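Local coordinates for maintenance of ploidy protein MOB1 (Saccharomyces cerevisiae, PDB 2HJN) that activates the Dbf2 protein kinase as its regulatory subunit in the mitotic exit network that controls release of the phosphatase Cdc14, at residues W142-F153 against F165-R176. Sequence-based numbering, arbitrary orientation.
Sequences WCQDQFDDESLF and FIQRVIQPILRR. With SO4 (sulfate ion), chain C.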
loop_
_atom_site.group_PDB
_atom_site.type_symbol
_atom_site.label_atom_id
_atom_site.label_comp_id
_atom_site.label_asym_id
_atom_site.label_seq_id
_atom_site.Cartn_x
_atom_site.Cartn_y
_atom_site.Cartn_z
ATOM N N TRP A 142 -6.420 2.760 -18.998
ATOM C CA TRP A 142 -7.590 3.387 -19.685
ATOM C C TRP A 142 -8.229 4.510 -18.813
ATOM O O TRP A 142 -8.604 5.598 -19.327
ATOM C CB TRP A 142 -8.637 2.331 -20.118
ATOM C CG TRP A 142 -9.879 2.955 -20.726
ATOM C CD1 TRP A 142 -10.090 3.304 -22.031
ATOM C CD2 TRP A 142 -11.050 3.311 -20.014
ATOM N NE1 TRP A 142 -11.362 3.837 -22.185
ATOM C CE2 TRP A 142 -11.965 3.868 -20.951
ATOM C CE3 TRP A 142 -11.445 3.167 -18.675
ATOM C CZ2 TRP A 142 -13.222 4.337 -20.572
ATOM C CZ3 TRP A 142 -12.708 3.677 -18.294
ATOM C CH2 TRP A 142 -13.586 4.215 -19.246
ATOM N N CYS A 143 -8.353 4.263 -17.502
ATOM C CA CYS A 143 -8.887 5.309 -16.612
ATOM C C CYS A 143 -8.023 6.580 -16.631
ATOM O O CYS A 143 -8.564 7.690 -16.687
ATOM C CB CYS A 143 -9.060 4.794 -15.166
ATOM S SG CYS A 143 -10.353 3.571 -14.980
ATOM N N GLN A 144 -6.702 6.411 -16.526
ATOM C CA GLN A 144 -5.760 7.532 -16.596
ATOM C C GLN A 144 -5.862 8.300 -17.913
ATOM O O GLN A 144 -5.793 9.525 -17.912
ATOM C CB GLN A 144 -4.297 7.083 -16.351
ATOM C CG GLN A 144 -4.062 6.543 -14.945
ATOM C CD GLN A 144 -2.615 6.329 -14.659
ATOM O OE1 GLN A 144 -2.009 5.390 -15.197
ATOM N NE2 GLN A 144 -2.019 7.224 -13.832
ATOM N N ASP A 145 -6.003 7.586 -19.031
ATOM C CA ASP A 145 -6.256 8.234 -20.303
ATOM C C ASP A 145 -7.541 9.061 -20.301
ATOM O O ASP A 145 -7.571 10.120 -20.923
ATOM C CB ASP A 145 -6.227 7.249 -21.494
ATOM C CG ASP A 145 -4.838 6.630 -21.731
ATOM O OD1 ASP A 145 -3.794 7.216 -21.327
ATOM O OD2 ASP A 145 -4.799 5.540 -22.336
ATOM N N GLN A 146 -8.600 8.630 -19.598
ATOM C CA GLN A 146 -9.796 9.502 -19.509
ATOM C C GLN A 146 -9.493 10.708 -18.619
ATOM O O GLN A 146 -9.824 11.835 -18.993
ATOM C CB GLN A 146 -11.039 8.752 -18.986
ATOM C CG GLN A 146 -11.330 7.398 -19.661
ATOM C CD GLN A 146 -11.144 7.380 -21.221
ATOM O OE1 GLN A 146 -12.001 7.902 -21.950
ATOM N NE2 GLN A 146 -10.053 6.712 -21.721
ATOM N N PHE A 147 -8.844 10.491 -17.456
ATOM C CA PHE A 147 -8.538 11.631 -16.540
ATOM C C PHE A 147 -7.674 12.676 -17.264
ATOM O O PHE A 147 -7.752 13.886 -16.998
ATOM C CB PHE A 147 -7.819 11.166 -15.245
ATOM C CG PHE A 147 -8.600 10.188 -14.396
ATOM C CD1 PHE A 147 -7.952 9.090 -13.801
ATOM C CD2 PHE A 147 -9.985 10.325 -14.208
ATOM C CE1 PHE A 147 -8.658 8.165 -13.021
ATOM C CE2 PHE A 147 -10.709 9.390 -13.430
ATOM C CZ PHE A 147 -10.012 8.292 -12.819
ATOM N N ASP A 148 -6.837 12.206 -18.185
ATOM C CA ASP A 148 -5.833 13.094 -18.829
ATOM C C ASP A 148 -6.392 13.766 -20.115
ATOM O O ASP A 148 -5.702 14.562 -20.784
ATOM C CB ASP A 148 -4.567 12.297 -19.155
ATOM C CG ASP A 148 -3.672 12.068 -17.944
ATOM O OD1 ASP A 148 -3.877 12.679 -16.866
ATOM O OD2 ASP A 148 -2.730 11.276 -18.078
ATOM N N ASP A 149 -7.637 13.449 -20.445
ATOM C CA ASP A 149 -8.283 13.956 -21.681
ATOM C C ASP A 149 -9.044 15.226 -21.339
ATOM O O ASP A 149 -10.066 15.170 -20.678
ATOM C CB ASP A 149 -9.189 12.871 -22.271
ATOM C CG ASP A 149 -9.909 13.298 -23.550
ATOM O OD1 ASP A 149 -9.908 14.516 -23.890
ATOM O OD2 ASP A 149 -10.547 12.398 -24.164
ATOM N N GLU A 150 -8.486 16.372 -21.742
ATOM C CA GLU A 150 -9.042 17.716 -21.461
ATOM C C GLU A 150 -10.518 17.956 -21.871
ATOM O O GLU A 150 -11.236 18.763 -21.248
ATOM C CB GLU A 150 -8.115 18.783 -22.093
ATOM C CG GLU A 150 -8.511 20.210 -21.825
ATOM C CD GLU A 150 -8.198 20.652 -20.421
ATOM O OE1 GLU A 150 -8.991 21.437 -19.844
ATOM O OE2 GLU A 150 -7.155 20.237 -19.898
ATOM N N SER A 151 -10.977 17.223 -22.878
ATOM C CA SER A 151 -12.379 17.308 -23.318
ATOM C C SER A 151 -13.358 16.541 -22.404
ATOM O O SER A 151 -14.590 16.616 -22.590
ATOM C CB SER A 151 -12.517 16.777 -24.761
ATOM O OG SER A 151 -12.549 15.342 -24.807
ATOM N N LEU A 152 -12.814 15.761 -21.456
ATOM C CA LEU A 152 -13.649 14.981 -20.559
ATOM C C LEU A 152 -13.512 15.552 -19.166
ATOM O O LEU A 152 -14.506 15.907 -18.539
ATOM C CB LEU A 152 -13.286 13.482 -20.618
ATOM C CG LEU A 152 -13.522 12.730 -21.945
ATOM C CD1 LEU A 152 -13.057 11.278 -21.839
ATOM C CD2 LEU A 152 -14.995 12.794 -22.511
ATOM N N PHE A 153 -12.255 15.677 -18.726
ATOM C CA PHE A 153 -11.887 16.162 -17.435
ATOM C C PHE A 153 -11.097 17.466 -17.632
ATOM O O PHE A 153 -9.883 17.427 -17.848
ATOM C CB PHE A 153 -11.038 15.092 -16.715
ATOM C CG PHE A 153 -11.851 13.934 -16.133
ATOM C CD1 PHE A 153 -12.218 12.848 -16.914
ATOM C CD2 PHE A 153 -12.186 13.924 -14.786
ATOM C CE1 PHE A 153 -12.962 11.747 -16.364
ATOM C CE2 PHE A 153 -12.912 12.853 -14.234
ATOM C CZ PHE A 153 -13.316 11.769 -15.052
ATOM N N PHE A 165 -21.744 14.096 -18.987
ATOM C CA PHE A 165 -20.555 13.740 -18.192
ATOM C C PHE A 165 -20.819 12.605 -17.210
ATOM O O PHE A 165 -20.117 11.625 -17.235
ATOM C CB PHE A 165 -19.988 14.959 -17.470
ATOM C CG PHE A 165 -18.742 14.670 -16.626
ATOM C CD1 PHE A 165 -17.505 14.352 -17.231
ATOM C CD2 PHE A 165 -18.804 14.768 -15.244
ATOM C CE1 PHE A 165 -16.368 14.106 -16.462
ATOM C CE2 PHE A 165 -17.661 14.529 -14.459
ATOM C CZ PHE A 165 -16.456 14.206 -15.060
ATOM N N ILE A 166 -21.833 12.732 -16.350
ATOM C CA ILE A 166 -22.053 11.716 -15.308
ATOM C C ILE A 166 -22.390 10.344 -15.902
ATOM O O ILE A 166 -21.875 9.321 -15.474
ATOM C CB ILE A 166 -23.117 12.152 -14.330
ATOM C CG1 ILE A 166 -22.597 13.320 -13.534
ATOM C CG2 ILE A 166 -23.395 11.061 -13.330
ATOM C CD1 ILE A 166 -23.685 14.137 -12.898
ATOM N N GLN A 167 -23.221 10.332 -16.934
ATOM C CA GLN A 167 -23.711 9.074 -17.501
ATOM C C GLN A 167 -22.730 8.437 -18.445
ATOM O O GLN A 167 -22.610 7.204 -18.489
ATOM C CB GLN A 167 -25.027 9.323 -18.268
ATOM C CG GLN A 167 -26.149 9.985 -17.407
ATOM C CD GLN A 167 -25.862 11.433 -17.018
ATOM O OE1 GLN A 167 -25.330 12.238 -17.813
ATOM N NE2 GLN A 167 -26.220 11.777 -15.781
ATOM N N ARG A 168 -22.048 9.268 -19.227
ATOM C CA ARG A 168 -21.181 8.795 -20.302
ATOM C C ARG A 168 -19.717 8.626 -19.885
ATOM O O ARG A 168 -18.963 7.920 -20.553
ATOM C CB ARG A 168 -21.242 9.751 -21.462
ATOM N N VAL A 169 -19.293 9.325 -18.836
ATOM C CA VAL A 169 -17.881 9.229 -18.408
ATOM C C VAL A 169 -17.747 8.618 -17.018
ATOM O O VAL A 169 -17.058 7.592 -16.842
ATOM C CB VAL A 169 -17.173 10.598 -18.416
ATOM C CG1 VAL A 169 -15.642 10.414 -18.223
ATOM C CG2 VAL A 169 -17.419 11.366 -19.745
ATOM N N ILE A 170 -18.413 9.240 -16.039
ATOM C CA ILE A 170 -18.322 8.798 -14.627
ATOM C C ILE A 170 -18.841 7.354 -14.413
ATOM O O ILE A 170 -18.123 6.477 -13.852
ATOM C CB ILE A 170 -18.978 9.834 -13.648
ATOM C CG1 ILE A 170 -18.211 11.186 -13.605
ATOM C CG2 ILE A 170 -19.123 9.243 -12.236
ATOM C CD1 ILE A 170 -16.780 11.135 -12.863
ATOM N N GLN A 171 -20.043 7.059 -14.892
ATOM C CA GLN A 171 -20.648 5.724 -14.654
ATOM C C GLN A 171 -19.918 4.509 -15.187
ATOM O O GLN A 171 -19.790 3.501 -14.469
ATOM C CB GLN A 171 -22.145 5.682 -15.034
ATOM C CG GLN A 171 -23.004 6.110 -13.885
ATOM C CD GLN A 171 -24.464 6.212 -14.243
ATOM O OE1 GLN A 171 -25.233 5.292 -13.954
ATOM N NE2 GLN A 171 -24.863 7.322 -14.888
ATOM N N PRO A 172 -19.434 4.579 -16.450
ATOM C CA PRO A 172 -18.572 3.522 -17.001
ATOM C C PRO A 172 -17.271 3.326 -16.175
ATOM O O PRO A 172 -16.905 2.182 -15.881
ATOM C CB PRO A 172 -18.290 4.018 -18.417
ATOM C CG PRO A 172 -19.587 4.951 -18.751
ATOM C CD PRO A 172 -19.766 5.630 -17.452
ATOM N N ILE A 173 -16.632 4.421 -15.761
ATOM C CA ILE A 173 -15.437 4.337 -14.930
ATOM C C ILE A 173 -15.703 3.646 -13.575
ATOM O O ILE A 173 -14.942 2.760 -13.185
ATOM C CB ILE A 173 -14.768 5.747 -14.680
ATOM C CG1 ILE A 173 -14.160 6.323 -15.977
ATOM C CG2 ILE A 173 -13.604 5.608 -13.668
ATOM C CD1 ILE A 173 -13.825 7.891 -15.826
ATOM N N LEU A 174 -16.748 4.067 -12.855
ATOM C CA LEU A 174 -17.159 3.409 -11.589
ATOM C C LEU A 174 -17.514 1.933 -11.774
ATOM O O LEU A 174 -17.051 1.087 -10.989
ATOM C CB LEU A 174 -18.304 4.187 -10.886
ATOM C CG LEU A 174 -17.956 5.383 -9.993
ATOM C CD1 LEU A 174 -16.603 6.027 -10.204
ATOM C CD2 LEU A 174 -19.035 6.444 -9.870
ATOM N N ARG A 175 -18.277 1.599 -12.839
ATOM C CA ARG A 175 -18.624 0.195 -13.119
ATOM C C ARG A 175 -17.361 -0.688 -13.295
ATOM O O ARG A 175 -17.250 -1.813 -12.762
ATOM C CB ARG A 175 -19.506 0.085 -14.383
ATOM C CG ARG A 175 -20.966 0.339 -14.210
ATOM C CD ARG A 175 -21.773 -0.127 -15.495
ATOM N NE ARG A 175 -21.215 0.256 -16.814
ATOM C CZ ARG A 175 -21.584 1.333 -17.522
ATOM N NH1 ARG A 175 -22.481 2.201 -17.049
ATOM N NH2 ARG A 175 -21.044 1.560 -18.701
ATOM N N ARG A 176 -16.398 -0.182 -14.057
ATOM C CA ARG A 176 -15.110 -0.897 -14.227
ATOM C C ARG A 176 -14.219 -0.992 -12.959
ATOM O O ARG A 176 -13.682 -2.075 -12.638
ATOM C CB ARG A 176 -14.380 -0.295 -15.419
ATOM C CG ARG A 176 -15.246 -0.447 -16.703
ATOM C CD ARG A 176 -14.596 0.184 -17.932
ATOM N NE ARG A 176 -15.534 0.332 -19.034
ATOM C CZ ARG A 176 -15.177 0.597 -20.292
ATOM N NH1 ARG A 176 -13.881 0.731 -20.628
ATOM N NH2 ARG A 176 -16.120 0.749 -21.219
HETATM S S SO4 C . -18.996 -1.527 -19.429
HETATM O O1 SO4 C . -19.217 -0.136 -19.019
HETATM O O2 SO4 C . -19.950 -2.344 -18.658
HETATM O O3 SO4 C . -19.078 -1.705 -20.869
HETATM O O4 SO4 C . -17.664 -2.027 -19.139
#
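R176 lays its guanidinium on one face of the W142 indole, a cation-pi stack: CZ of R176 stands 4.3 Å from the centroid of the W142 six-membered ring, with the planes only 25° apart. Over the opposite face, toward the rim, lies NE2 of Q146, which donates to the W142 backbone O (3.0 Å). With CG anti to the backbone N, W142 extends its indole to where R176 and I173 meet it. NE of R176 bonds weakly to a sulfate, probably from the crystallisation liquor, that R175 and R179 also reach. Replacing R176 with an alanine is likely to lose the cation-pi cover on W142 and one weak bond to the sulfate. Deeper in, I173 is a knob among W142, C143, Q146 and F147, its CG1 3.8 Å from W142 CZ3. Beyond the helix end F153 takes over: the F165 edge meets its face in a T-shaped pair (centroids 5.3 Å apart, planes at 75°), while V169 CG1 packs at 3.5 Å from F153 CE1. No hydrogen bond crosses, and the buried L152 O, near F165 CE1, has no hydrogen-bond partner in the model. Segments 142-147 and 165-176 run nearly antiparallel (157°), with helix 75-97 touching both through F147 on V84 and I173 on C83.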